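Local coordinates for protein group 1 truncated hemoglobin (Tetrahymena pyriformis, PDB 3AQ9) that probably binds and carries oxygen through one heme per monomer and is linked to nitric oxide detoxification, as a 2/2-fold globin, at residues Asp52-Leu57 with Lys109-Thr114; Leu81-Ile86 with His113-Met118. The protein carries 1 engineered substitution. One frame throughout, in Å; residues are numbered along the deposited sequence.

Interaction 1 of 2, residues Asp52-Leu57 with Lys109-Thr114; sequences DFLTML and KVIEHT. With HEM (protoporphyrin IX containing Fe), chain C.
L54 and L57 on helix 43-57 pack against V110 and I111 on helix 101-112. These correspond to the E and H helices of the globin fold. The tight, buried part lies at the heme, around the vinyl group CAC-CBC. L54 and I111 cross there at about a right angle, with L54 CD2 4.0 Å from I111 CD1. The other branch of I111 does different work. Its CG2 methyl stands anti to the backbone N and reaches HEM CBC at 3.5 Å. L54 CD2 lies 3.9 Å from the same vinyl carbon, so both residues share it. F53 brings the CD2-CE2 edge of its ring to the vinyl, with CE2 3.7 Å from HEM CAC and CBC near the ring plane. A second ring, that of Y64, meets F53 edge-to-face.

T114 also points into this region. Its hydroxyl turns back to its own chain, and OG1 donates to I111 O at 2.7 Å. The bond lies in the carbonyl plane. I111 O takes the backbone N-H of T114 as well, so two bonds grip this oxygen.

The outer, more solvent-exposed side is at L57 and V110. Both are partly exposed, yet they still meet closely. They slide past each other in opposite directions, with L57 CG 3.9 Å from V110 CG1. V110 CG1 also touches the backbone, 3.7 Å from L57 O. The looser element is L57 CD2, which stays 4.2 Å from I111 CG1. V110 also touches I7 of helix 7-11.

No hydrogen bond crosses between the two segments. Between them the side chains meet by apolar contact, and the heme vinyl, itself apolar, fits into the same apolar surface. Shape rather than directed bonding therefore sets the fit here.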
ATOM      1  N   ASP A  52      -2.517  -3.512  -8.258  1.00 27.78           N
ATOM      2  CA  ASP A  52      -2.112  -2.836  -9.547  1.00 28.56           C
ATOM      3  C   ASP A  52      -1.392  -1.522  -9.225  1.00 27.46           C
ATOM      4  O   ASP A  52      -0.451  -1.147  -9.939  1.00 27.76           O
ATOM      5  CB  ASP A  52      -3.364  -2.446 -10.356  1.00 28.00           C
ATOM      6  CG  ASP A  52      -4.076  -3.668 -10.977  1.00 30.77           C
ATOM      7  OD1 ASP A  52      -5.240  -3.523 -11.436  1.00 34.69           O
ATOM      8  OD2 ASP A  52      -3.480  -4.769 -11.102  1.00 33.01           O
ATOM      9  N   PHE A  53      -1.875  -0.789  -8.243  1.00 26.11           N
ATOM     10  CA  PHE A  53      -1.278   0.528  -7.952  1.00 26.03           C
ATOM     11  C   PHE A  53       0.176   0.405  -7.442  1.00 26.87           C
ATOM     12  O   PHE A  53       1.095   1.045  -7.955  1.00 25.67           O
ATOM     13  CB  PHE A  53      -2.082   1.282  -6.862  1.00 26.44           C
ATOM     14  CG  PHE A  53      -1.613   2.689  -6.708  1.00 25.73           C
ATOM     15  CD1 PHE A  53      -1.843   3.574  -7.734  1.00 23.90           C
ATOM     16  CD2 PHE A  53      -1.015   3.136  -5.489  1.00 28.34           C
ATOM     17  CE1 PHE A  53      -1.454   4.963  -7.617  1.00 25.49           C
ATOM     18  CE2 PHE A  53      -0.608   4.467  -5.373  1.00 29.75           C
ATOM     19  CZ  PHE A  53      -0.836   5.409  -6.429  1.00 28.14           C
ATOM     20  N   LEU A  54       0.403  -0.461  -6.446  1.00 26.37           N
ATOM     21  CA  LEU A  54       1.752  -0.617  -5.941  1.00 25.32           C
ATOM     22  C   LEU A  54       2.657  -1.265  -6.972  1.00 27.06           C
ATOM     23  O   LEU A  54       3.840  -0.928  -7.012  1.00 28.02           O
ATOM     24  CB  LEU A  54       1.792  -1.424  -4.623  1.00 25.90           C
ATOM     25  CG  LEU A  54       1.033  -0.722  -3.479  1.00 25.68           C
ATOM     26  CD1 LEU A  54       1.048  -1.813  -2.248  1.00 30.31           C
ATOM     27  CD2 LEU A  54       1.646   0.642  -3.100  1.00 26.17           C
ATOM     28  N   THR A  55       2.159  -2.177  -7.811  1.00 26.11           N
ATOM     29  CA  THR A  55       2.999  -2.766  -8.866  1.00 26.07           C
ATOM     30  C   THR A  55       3.465  -1.655  -9.762  1.00 27.56           C
ATOM     31  O   THR A  55       4.609  -1.612 -10.150  1.00 27.90           O
ATOM     32  CB  THR A  55       2.157  -3.743  -9.662  1.00 26.49           C
ATOM     33  OG1 THR A  55       1.843  -4.862  -8.721  1.00 27.95           O
ATOM     34  CG2 THR A  55       2.931  -4.372 -10.825  1.00 27.77           C
ATOM     35  N   MET A  56       2.502  -0.801 -10.150  1.00 26.33           N
ATOM     36  CA  MET A  56       2.915   0.330 -11.061  1.00 27.69           C
ATOM     37  C   MET A  56       3.917   1.242 -10.310  1.00 27.84           C
ATOM     38  O   MET A  56       4.979   1.637 -10.851  1.00 28.94           O
ATOM     39  CB  MET A  56       1.620   1.125 -11.378  1.00 28.21           C
ATOM     40  CG  MET A  56       1.923   2.421 -12.288  1.00 26.15           C
ATOM     41  SD  MET A  56       2.320   3.821 -11.174  1.00 28.94           S
ATOM     42  CE  MET A  56       0.666   4.053 -10.371  1.00 27.92           C
ATOM     43  N   LEU A  57       3.651   1.586  -9.073  1.00 26.42           N
ATOM     44  CA  LEU A  57       4.461   2.634  -8.412  1.00 26.30           C
ATOM     45  C   LEU A  57       5.913   2.134  -8.215  1.00 27.51           C
ATOM     46  O   LEU A  57       6.878   2.937  -8.244  1.00 27.59           O
ATOM     47  CB  LEU A  57       3.865   2.898  -7.011  1.00 26.50           C
ATOM     48  CG  LEU A  57       3.754   4.220  -6.409  1.00 37.19           C
ATOM     49  CD1 LEU A  57       3.222   5.315  -7.539  1.00 30.81           C
ATOM     50  CD2 LEU A  57       2.860   4.213  -5.259  1.00 33.50           C
ATOM     51  N   LYS A 109      10.051   4.951   0.563  1.00 29.96           N
ATOM     52  CA  LYS A 109      10.410   6.362   0.115  1.00 31.50           C
ATOM     53  C   LYS A 109       9.601   6.726  -1.133  1.00 31.29           C
ATOM     54  O   LYS A 109       9.187   7.907  -1.260  1.00 32.20           O
ATOM     55  CB  LYS A 109      11.889   6.493  -0.221  1.00 35.10           C
ATOM     56  CG  LYS A 109      12.752   6.583   1.032  1.00 42.48           C
ATOM     57  CD  LYS A 109      14.285   6.755   0.676  1.00 49.89           C
ATOM     58  CE  LYS A 109      14.496   7.709  -0.518  1.00 50.51           C
ATOM     59  NZ  LYS A 109      16.011   7.958  -0.620  1.00 64.75           N
ATOM     60  N   VAL A 110       9.324   5.751  -2.020  1.00 29.74           N
ATOM     61  CA  VAL A 110       8.451   6.070  -3.194  1.00 29.23           C
ATOM     62  C   VAL A 110       7.042   6.344  -2.702  1.00 27.82           C
ATOM     63  O   VAL A 110       6.441   7.354  -3.010  1.00 28.34           O
ATOM     64  CB  VAL A 110       8.448   4.906  -4.241  1.00 28.57           C
ATOM     65  CG1 VAL A 110       7.326   5.149  -5.280  1.00 32.52           C
ATOM     66  CG2 VAL A 110       9.896   4.819  -4.932  1.00 28.80           C
ATOM     67  N   ILE A 111       6.523   5.438  -1.883  1.00 27.54           N
ATOM     68  CA  ILE A 111       5.079   5.562  -1.471  1.00 26.28           C
ATOM     69  C   ILE A 111       4.877   6.776  -0.605  1.00 26.84           C
ATOM     70  O   ILE A 111       3.811   7.443  -0.682  1.00 26.28           O
ATOM     71  CB  ILE A 111       4.729   4.308  -0.697  1.00 26.95           C
ATOM     72  CG1 ILE A 111       4.813   3.147  -1.674  1.00 26.25           C
ATOM     73  CG2 ILE A 111       3.243   4.375  -0.028  1.00 26.66           C
ATOM     74  CD1 ILE A 111       4.837   1.730  -1.007  1.00 28.19           C
ATOM     75  N   GLU A 112       5.925   7.189   0.123  1.00 26.25           N
ATOM     76  CA  GLU A 112       5.774   8.346   1.047  1.00 27.32           C
ATOM     77  C   GLU A 112       5.364   9.636   0.238  1.00 29.22           C
ATOM     78  O   GLU A 112       4.667  10.526   0.766  1.00 27.89           O
ATOM     79  CB  GLU A 112       7.141   8.572   1.772  1.00 28.29           C
ATOM     80  CG  GLU A 112       7.300   9.873   2.433  1.00 32.89           C
ATOM     81  CD  GLU A 112       6.264  10.031   3.657  1.00 31.26           C
ATOM     82  OE1 GLU A 112       5.950  11.241   3.979  1.00 35.48           O
ATOM     83  OE2 GLU A 112       5.921   8.998   4.256  1.00 33.24           O
ATOM     84  N   HIS A 113       5.777   9.735  -1.039  1.00 27.59           N
ATOM     85  CA  HIS A 113       5.455  10.986  -1.807  1.00 28.01           C
ATOM     86  C   HIS A 113       3.903  11.111  -1.977  1.00 27.59           C
ATOM     87  O   HIS A 113       3.470  12.250  -2.308  1.00 30.82           O
ATOM     88  CB  HIS A 113       6.151  10.860  -3.169  1.00 29.48           C
ATOM     89  CG  HIS A 113       7.612  11.130  -3.084  1.00 32.09           C
ATOM     90  ND1 HIS A 113       8.611  10.151  -3.118  1.00 34.68           N
ATOM     91  CD2 HIS A 113       8.231  12.309  -2.895  1.00 28.83           C
ATOM     92  CE1 HIS A 113       9.815  10.763  -3.018  1.00 27.54           C
ATOM     93  NE2 HIS A 113       9.599  12.074  -2.872  1.00 38.37           N
ATOM     94  N   THR A 114       3.135  10.037  -1.749  1.00 27.77           N
ATOM     95  CA  THR A 114       1.667  10.159  -1.959  1.00 27.18           C
ATOM     96  C   THR A 114       1.003  10.772  -0.742  1.00 28.73           C
ATOM     97  O   THR A 114      -0.220  11.080  -0.807  1.00 27.22           O
ATOM     98  CB  THR A 114       0.986   8.831  -2.218  1.00 28.03           C
ATOM     99  OG1 THR A 114       1.152   7.913  -1.087  1.00 24.43           O
ATOM    100  CG2 THR A 114       1.542   8.126  -3.484  1.00 27.94           C
TER
HETATM  101  CHA HEM C 144      -8.878   3.452  -1.820  1.00 23.17           C
HETATM  102  CHB HEM C 144      -8.201   3.834   3.029  1.00 25.45           C
HETATM  103  CHC HEM C 144      -3.605   5.080   2.279  1.00 22.00           C
HETATM  104  CHD HEM C 144      -4.025   3.245  -2.250  1.00 23.46           C
HETATM  105  C1A HEM C 144      -9.080   3.454  -0.450  1.00 23.47           C
HETATM  106  C2A HEM C 144     -10.365   3.238   0.233  1.00 26.29           C
HETATM  107  C3A HEM C 144     -10.155   3.305   1.531  1.00 26.65           C
HETATM  108  C4A HEM C 144      -8.767   3.628   1.774  1.00 25.03           C
HETATM  109  CMA HEM C 144     -11.116   3.127   2.719  1.00 24.55           C
HETATM  110  CAA HEM C 144     -11.683   2.811  -0.527  1.00 30.04           C
HETATM  111  CBA HEM C 144     -13.052   3.523  -0.465  1.00 37.70           C
HETATM  112  CGA HEM C 144     -13.938   2.282  -1.091  1.00 37.25           C
HETATM  113  O1A HEM C 144     -13.890   2.086  -2.359  1.00 42.09           O
HETATM  114  O2A HEM C 144     -14.317   1.272  -0.382  1.00 37.30           O
HETATM  115  C1B HEM C 144      -6.866   4.301   3.192  1.00 24.12           C
HETATM  116  C2B HEM C 144      -6.400   4.768   4.487  1.00 24.78           C
HETATM  117  C3B HEM C 144      -5.154   5.210   4.252  1.00 24.70           C
HETATM  118  C4B HEM C 144      -4.887   4.923   2.867  1.00 23.53           C
HETATM  119  CMB HEM C 144      -7.156   4.823   5.814  1.00 25.00           C
HETATM  120  CAB HEM C 144      -4.246   5.861   5.304  1.00 24.25           C
HETATM  121  CBB HEM C 144      -3.646   6.950   4.848  1.00 27.48           C
HETATM  122  C1C HEM C 144      -3.301   4.611   0.989  1.00 22.90           C
HETATM  123  C2C HEM C 144      -1.968   4.510   0.448  1.00 23.82           C
HETATM  124  C3C HEM C 144      -2.129   3.979  -0.781  1.00 22.82           C
HETATM  125  C4C HEM C 144      -3.517   3.738  -1.038  1.00 24.83           C
HETATM  126  CMC HEM C 144      -0.654   4.910   1.236  1.00 25.18           C
HETATM  127  CAC HEM C 144      -1.037   3.573  -1.841  1.00 26.64           C
HETATM  128  CBC HEM C 144       0.212   4.023  -1.739  1.00 32.14           C
HETATM  129  C1D HEM C 144      -5.399   3.173  -2.512  1.00 24.11           C
HETATM  130  C2D HEM C 144      -5.897   2.711  -3.781  1.00 23.23           C
HETATM  131  C3D HEM C 144      -7.334   2.800  -3.643  1.00 24.96           C
HETATM  132  C4D HEM C 144      -7.554   3.295  -2.323  1.00 23.14           C
HETATM  133  CMD HEM C 144      -5.161   2.250  -5.048  1.00 25.13           C
HETATM  134  CAD HEM C 144      -8.351   2.413  -4.682  1.00 25.20           C
HETATM  135  CBD HEM C 144      -8.692   3.479  -5.633  1.00 25.05           C
HETATM  136  CGD HEM C 144      -9.631   2.891  -6.711  1.00 31.11           C
HETATM  137  O1D HEM C 144      -9.775   3.494  -7.771  1.00 30.56           O
HETATM  138  O2D HEM C 144     -10.458   1.947  -6.354  1.00 33.38           O
HETATM  139  NA  HEM C 144      -8.156   3.696   0.555  1.00 23.92           N
HETATM  140  NB  HEM C 144      -5.986   4.384   2.096  1.00 24.92           N
HETATM  141  NC  HEM C 144      -4.218   4.159   0.086  1.00 23.14           N
HETATM  142  ND  HEM C 144      -6.398   3.490  -1.554  1.00 25.98           N
HETATM  143 FE   HEM C 144      -6.207   3.964   0.298  1.00 24.46          FE
HETATM  144  O   HOH W   1      -5.813   1.845   0.760  1.00 29.46           O

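Interaction 2 of 2, residues Leu81-Ile86 with His113-Met118; sequences LHFDAI and HTRKDM. With HEM (protoporphyrin IX containing Fe), chain C.
The proximal wall of the heme pocket includes this contact, in which F83 of helix 80-96, the globin G helix, packs on R115 and M118 of the short helix 115-118. F83 CG is anti to the backbone N (chi1 -169°), and the ring lies against the second segment. R115 covers one face of it. R115 CB sits over the ring centre, 3.7 Å from the centroid, in a CH-pi contact. Further out, F83 CD2 lies under the centre of the guanidinium face, 3.3 Å from R115 CZ. The two planes are 48° apart, so this is not a parallel stack.

The end of R115 is held by charge. NH1 donates to D84 OD2 at 2.9 Å and NH2 to the same oxygen at 3.0 Å, an end-on grip of one atom by two nitrogens. OD2 lies close to the guanidinium plane, but the carboxylate is turned 76° from it. R115 NE forms a further salt bridge with E112 OE1. D84 and E112 together hold the guanidinium beside the ring edge.

The edge of F83 meets other groups. M118 SD lies near the ring plane, 3.7 Å from CD1, a Met-aromatic contact. T114 OG1, its hydroxyl bonded to I111 O, is also at the edge, 3.5 Å from CE1.

M118 then carries the contact to the heme. SD is 3.3 Å from HEM CHC, and CE faces pyrrole C. M118 also touches H73, the predicted proximal ligand. It packs on the porphyrin face opposite the iron-bound water, while I86, H82 and F83 border the vinyl group CAB-CBB at the heme edge. Packing of G and H region residues round the heme like this belongs to the globin pocket.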
ATOM      1  N   LEU A  81      -1.568  10.316  11.298  1.00 27.62           N
ATOM      2  CA  LEU A  81      -1.349   9.012  11.987  1.00 28.68           C
ATOM      3  C   LEU A  81      -1.880   7.844  11.163  1.00 27.09           C
ATOM      4  O   LEU A  81      -1.446   6.670  11.300  1.00 27.55           O
ATOM      5  CB  LEU A  81      -2.022   9.032  13.377  1.00 31.56           C
ATOM      6  CG  LEU A  81      -3.534   8.796  13.259  1.00 32.74           C
ATOM      7  CD1 LEU A  81      -3.869   7.791  14.242  1.00 39.05           C
ATOM      8  CD2 LEU A  81      -4.165   9.991  13.589  1.00 41.19           C
ATOM      9  N   HIS A  82      -2.872   8.123  10.315  1.00 26.26           N
ATOM     10  CA  HIS A  82      -3.410   7.033   9.471  1.00 25.91           C
ATOM     11  C   HIS A  82      -2.404   6.648   8.389  1.00 24.99           C
ATOM     12  O   HIS A  82      -2.194   5.455   8.154  1.00 25.97           O
ATOM     13  CB  HIS A  82      -4.651   7.501   8.724  1.00 25.80           C
ATOM     14  CG  HIS A  82      -5.749   7.954   9.634  1.00 27.83           C
ATOM     15  ND1 HIS A  82      -6.270   7.178  10.669  1.00 30.89           N
ATOM     16  CD2 HIS A  82      -6.451   9.118   9.631  1.00 24.70           C
ATOM     17  CE1 HIS A  82      -7.215   7.896  11.297  1.00 25.27           C
ATOM     18  NE2 HIS A  82      -7.325   9.074  10.687  1.00 33.10           N
ATOM     19  N   PHE A  83      -1.708   7.638   7.807  1.00 25.83           N
ATOM     20  CA  PHE A  83      -0.739   7.272   6.771  1.00 24.70           C
ATOM     21  C   PHE A  83       0.444   6.602   7.421  1.00 25.50           C
ATOM     22  O   PHE A  83       0.966   5.634   6.865  1.00 25.51           O
ATOM     23  CB  PHE A  83      -0.271   8.575   6.048  1.00 25.32           C
ATOM     24  CG  PHE A  83       0.547   8.287   4.773  1.00 26.72           C
ATOM     25  CD1 PHE A  83      -0.092   8.288   3.560  1.00 28.61           C
ATOM     26  CD2 PHE A  83       1.945   8.133   4.869  1.00 25.37           C
ATOM     27  CE1 PHE A  83       0.582   8.081   2.366  1.00 25.87           C
ATOM     28  CE2 PHE A  83       2.701   7.910   3.685  1.00 26.38           C
ATOM     29  CZ  PHE A  83       1.991   7.869   2.429  1.00 27.45           C
ATOM     30  N   ASP A  84       0.911   7.075   8.581  1.00 25.53           N
ATOM     31  CA  ASP A  84       1.979   6.326   9.264  1.00 26.39           C
ATOM     32  C   ASP A  84       1.645   4.861   9.564  1.00 26.32           C
ATOM     33  O   ASP A  84       2.443   3.954   9.410  1.00 26.56           O
ATOM     34  CB  ASP A  84       2.285   6.953  10.639  1.00 25.71           C
ATOM     35  CG  ASP A  84       3.063   8.292  10.512  1.00 30.68           C
ATOM     36  OD1 ASP A  84       3.228   8.944  11.548  1.00 32.62           O
ATOM     37  OD2 ASP A  84       3.523   8.651   9.390  1.00 30.59           O
ATOM     38  N   ALA A  85       0.383   4.609   9.908  1.00 26.62           N
ATOM     39  CA  ALA A  85      -0.013   3.228  10.193  1.00 26.37           C
ATOM     40  C   ALA A  85       0.056   2.391   8.911  1.00 26.74           C
ATOM     41  O   ALA A  85       0.458   1.227   8.955  1.00 26.43           O
ATOM     42  CB  ALA A  85      -1.511   3.215  10.763  1.00 28.55           C
ATOM     43  N   ILE A  86      -0.408   2.971   7.814  1.00 25.53           N
ATOM     44  CA  ILE A  86      -0.306   2.205   6.533  1.00 26.84           C
ATOM     45  C   ILE A  86       1.164   1.895   6.246  1.00 26.29           C
ATOM     46  O   ILE A  86       1.488   0.758   5.878  1.00 26.06           O
ATOM     47  CB  ILE A  86      -0.947   2.994   5.342  1.00 27.08           C
ATOM     48  CG1 ILE A  86      -2.457   3.116   5.587  1.00 29.24           C
ATOM     49  CG2 ILE A  86      -0.478   2.384   3.931  1.00 26.99           C
ATOM     50  CD1 ILE A  86      -3.199   1.833   5.715  1.00 31.15           C
ATOM     51  N   HIS A 113       5.777   9.735  -1.039  1.00 27.59           N
ATOM     52  CA  HIS A 113       5.455  10.986  -1.807  1.00 28.01           C
ATOM     53  C   HIS A 113       3.903  11.111  -1.977  1.00 27.59           C
ATOM     54  O   HIS A 113       3.470  12.250  -2.308  1.00 30.82           O
ATOM     55  CB  HIS A 113       6.151  10.860  -3.169  1.00 29.48           C
ATOM     56  CG  HIS A 113       7.612  11.130  -3.084  1.00 32.09           C
ATOM     57  ND1 HIS A 113       8.611  10.151  -3.118  1.00 34.68           N
ATOM     58  CD2 HIS A 113       8.231  12.309  -2.895  1.00 28.83           C
ATOM     59  CE1 HIS A 113       9.815  10.763  -3.018  1.00 27.54           C
ATOM     60  NE2 HIS A 113       9.599  12.074  -2.872  1.00 38.37           N
ATOM     61  N   THR A 114       3.135  10.037  -1.749  1.00 27.77           N
ATOM     62  CA  THR A 114       1.667  10.159  -1.959  1.00 27.18           C
ATOM     63  C   THR A 114       1.003  10.772  -0.742  1.00 28.73           C
ATOM     64  O   THR A 114      -0.220  11.080  -0.807  1.00 27.22           O
ATOM     65  CB  THR A 114       0.986   8.831  -2.218  1.00 28.03           C
ATOM     66  OG1 THR A 114       1.152   7.913  -1.087  1.00 24.43           O
ATOM     67  CG2 THR A 114       1.542   8.126  -3.484  1.00 27.94           C
ATOM     68  N   ARG A 115       1.762  10.960   0.359  1.00 27.25           N
ATOM     69  CA  ARG A 115       1.087  11.411   1.632  1.00 27.04           C
ATOM     70  C   ARG A 115       0.291  12.732   1.383  1.00 28.22           C
ATOM     71  O   ARG A 115      -0.896  12.847   1.772  1.00 27.94           O
ATOM     72  CB  ARG A 115       2.121  11.599   2.715  1.00 28.34           C
ATOM     73  CG  ARG A 115       1.438  12.015   4.111  1.00 27.66           C
ATOM     74  CD  ARG A 115       2.570  12.396   5.153  1.00 29.52           C
ATOM     75  NE  ARG A 115       3.530  11.286   5.436  1.00 29.26           N
ATOM     76  CZ  ARG A 115       3.476  10.487   6.513  1.00 34.19           C
ATOM     77  NH1 ARG A 115       2.472  10.559   7.449  1.00 28.92           N
ATOM     78  NH2 ARG A 115       4.407   9.554   6.659  1.00 31.72           N
ATOM     79  N   LYS A 116       0.929  13.712   0.757  1.00 26.81           N
ATOM     80  CA  LYS A 116       0.250  15.013   0.622  1.00 28.54           C
ATOM     81  C   LYS A 116      -0.951  14.912  -0.296  1.00 29.60           C
ATOM     82  O   LYS A 116      -1.827  15.835  -0.251  1.00 30.75           O
ATOM     83  CB  LYS A 116       1.184  16.090   0.108  1.00 30.89           C
ATOM     84  CG  LYS A 116       1.694  15.777  -1.337  1.00 33.19           C
ATOM     85  CD  LYS A 116       2.575  16.970  -1.833  1.00 36.48           C
ATOM     86  CE  LYS A 116       3.004  16.673  -3.339  1.00 39.91           C
ATOM     87  NZ  LYS A 116       3.678  17.921  -3.783  1.00 47.84           N
ATOM     88  N   ASP A 117      -0.999  13.888  -1.135  1.00 28.47           N
ATOM     89  CA  ASP A 117      -2.142  13.819  -2.063  1.00 30.16           C
ATOM     90  C   ASP A 117      -3.424  13.274  -1.377  1.00 29.65           C
ATOM     91  O   ASP A 117      -4.522  13.525  -1.895  1.00 30.43           O
ATOM     92  CB  ASP A 117      -1.818  12.889  -3.260  1.00 29.64           C
ATOM     93  CG  ASP A 117      -0.654  13.518  -4.108  1.00 31.21           C
ATOM     94  OD1 ASP A 117      -0.634  14.749  -4.228  1.00 38.05           O
ATOM     95  OD2 ASP A 117       0.276  12.723  -4.371  1.00 37.84           O
ATOM     96  N   MET A 118      -3.269  12.559  -0.253  1.00 28.35           N
ATOM     97  CA  MET A 118      -4.462  11.880   0.334  1.00 27.72           C
ATOM     98  C   MET A 118      -4.818  12.462   1.698  1.00 29.48           C
ATOM     99  O   MET A 118      -5.914  12.199   2.193  1.00 31.55           O
ATOM    100  CB  MET A 118      -4.273  10.381   0.356  1.00 27.40           C
ATOM    101  CG  MET A 118      -3.059   9.961   1.221  1.00 27.21           C
ATOM    102  SD  MET A 118      -2.990   8.150   1.212  1.00 28.31           S
ATOM    103  CE  MET A 118      -2.356   7.810  -0.465  1.00 26.38           C
TER
HETATM  104  CHA HEM C 144      -8.878   3.452  -1.820  1.00 23.17           C
HETATM  105  CHB HEM C 144      -8.201   3.834   3.029  1.00 25.45           C
HETATM  106  CHC HEM C 144      -3.605   5.080   2.279  1.00 22.00           C
HETATM  107  CHD HEM C 144      -4.025   3.245  -2.250  1.00 23.46           C
HETATM  108  C1A HEM C 144      -9.080   3.454  -0.450  1.00 23.47           C
HETATM  109  C2A HEM C 144     -10.365   3.238   0.233  1.00 26.29           C
HETATM  110  C3A HEM C 144     -10.155   3.305   1.531  1.00 26.65           C
HETATM  111  C4A HEM C 144      -8.767   3.628   1.774  1.00 25.03           C
HETATM  112  CMA HEM C 144     -11.116   3.127   2.719  1.00 24.55           C
HETATM  113  CAA HEM C 144     -11.683   2.811  -0.527  1.00 30.04           C
HETATM  114  CBA HEM C 144     -13.052   3.523  -0.465  1.00 37.70           C
HETATM  115  CGA HEM C 144     -13.938   2.282  -1.091  1.00 37.25           C
HETATM  116  O1A HEM C 144     -13.890   2.086  -2.359  1.00 42.09           O
HETATM  117  O2A HEM C 144     -14.317   1.272  -0.382  1.00 37.30           O
HETATM  118  C1B HEM C 144      -6.866   4.301   3.192  1.00 24.12           C
HETATM  119  C2B HEM C 144      -6.400   4.768   4.487  1.00 24.78           C
HETATM  120  C3B HEM C 144      -5.154   5.210   4.252  1.00 24.70           C
HETATM  121  C4B HEM C 144      -4.887   4.923   2.867  1.00 23.53           C
HETATM  122  CMB HEM C 144      -7.156   4.823   5.814  1.00 25.00           C
HETATM  123  CAB HEM C 144      -4.246   5.861   5.304  1.00 24.25           C
HETATM  124  CBB HEM C 144      -3.646   6.950   4.848  1.00 27.48           C
HETATM  125  C1C HEM C 144      -3.301   4.611   0.989  1.00 22.90           C
HETATM  126  C2C HEM C 144      -1.968   4.510   0.448  1.00 23.82           C
HETATM  127  C3C HEM C 144      -2.129   3.979  -0.781  1.00 22.82           C
HETATM  128  C4C HEM C 144      -3.517   3.738  -1.038  1.00 24.83           C
HETATM  129  CMC HEM C 144      -0.654   4.910   1.236  1.00 25.18           C
HETATM  130  CAC HEM C 144      -1.037   3.573  -1.841  1.00 26.64           C
HETATM  131  CBC HEM C 144       0.212   4.023  -1.739  1.00 32.14           C
HETATM  132  C1D HEM C 144      -5.399   3.173  -2.512  1.00 24.11           C
HETATM  133  C2D HEM C 144      -5.897   2.711  -3.781  1.00 23.23           C
HETATM  134  C3D HEM C 144      -7.334   2.800  -3.643  1.00 24.96           C
HETATM  135  C4D HEM C 144      -7.554   3.295  -2.323  1.00 23.14           C
HETATM  136  CMD HEM C 144      -5.161   2.250  -5.048  1.00 25.13           C
HETATM  137  CAD HEM C 144      -8.351   2.413  -4.682  1.00 25.20           C
HETATM  138  CBD HEM C 144      -8.692   3.479  -5.633  1.00 25.05           C
HETATM  139  CGD HEM C 144      -9.631   2.891  -6.711  1.00 31.11           C
HETATM  140  O1D HEM C 144      -9.775   3.494  -7.771  1.00 30.56           O
HETATM  141  O2D HEM C 144     -10.458   1.947  -6.354  1.00 33.38           O
HETATM  142  NA  HEM C 144      -8.156   3.696   0.555  1.00 23.92           N
HETATM  143  NB  HEM C 144      -5.986   4.384   2.096  1.00 24.92           N
HETATM  144  NC  HEM C 144      -4.218   4.159   0.086  1.00 23.14           N
HETATM  145  ND  HEM C 144      -6.398   3.490  -1.554  1.00 25.98           N
HETATM  146 FE   HEM C 144      -6.207   3.964   0.298  1.00 24.46          FE
HETATM  147  O   HOH W   1      -5.813   1.845   0.760  1.00 29.46           O

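The two interactions have centres 11 Å apart and meet at H113 and T114, which belong to both. Along the chain come 52-57, then 81-86, then 109-118. Both contacts therefore end on the same stretch, helix 101-112 running through a turn into helix 115-118. Interaction 1 joins that stretch to helix 43-57, and interaction 2 joins it to helix 80-96. They touch directly, with E112 OE2 3.4 Å from F83 CE2. Both also reach the heme, at its pyrrole C vinyl in interaction 1 and at the proximal face and the CAB-CBB vinyl in interaction 2. The C-terminal stretch thus ties two helices of the single globin domain to one cofactor.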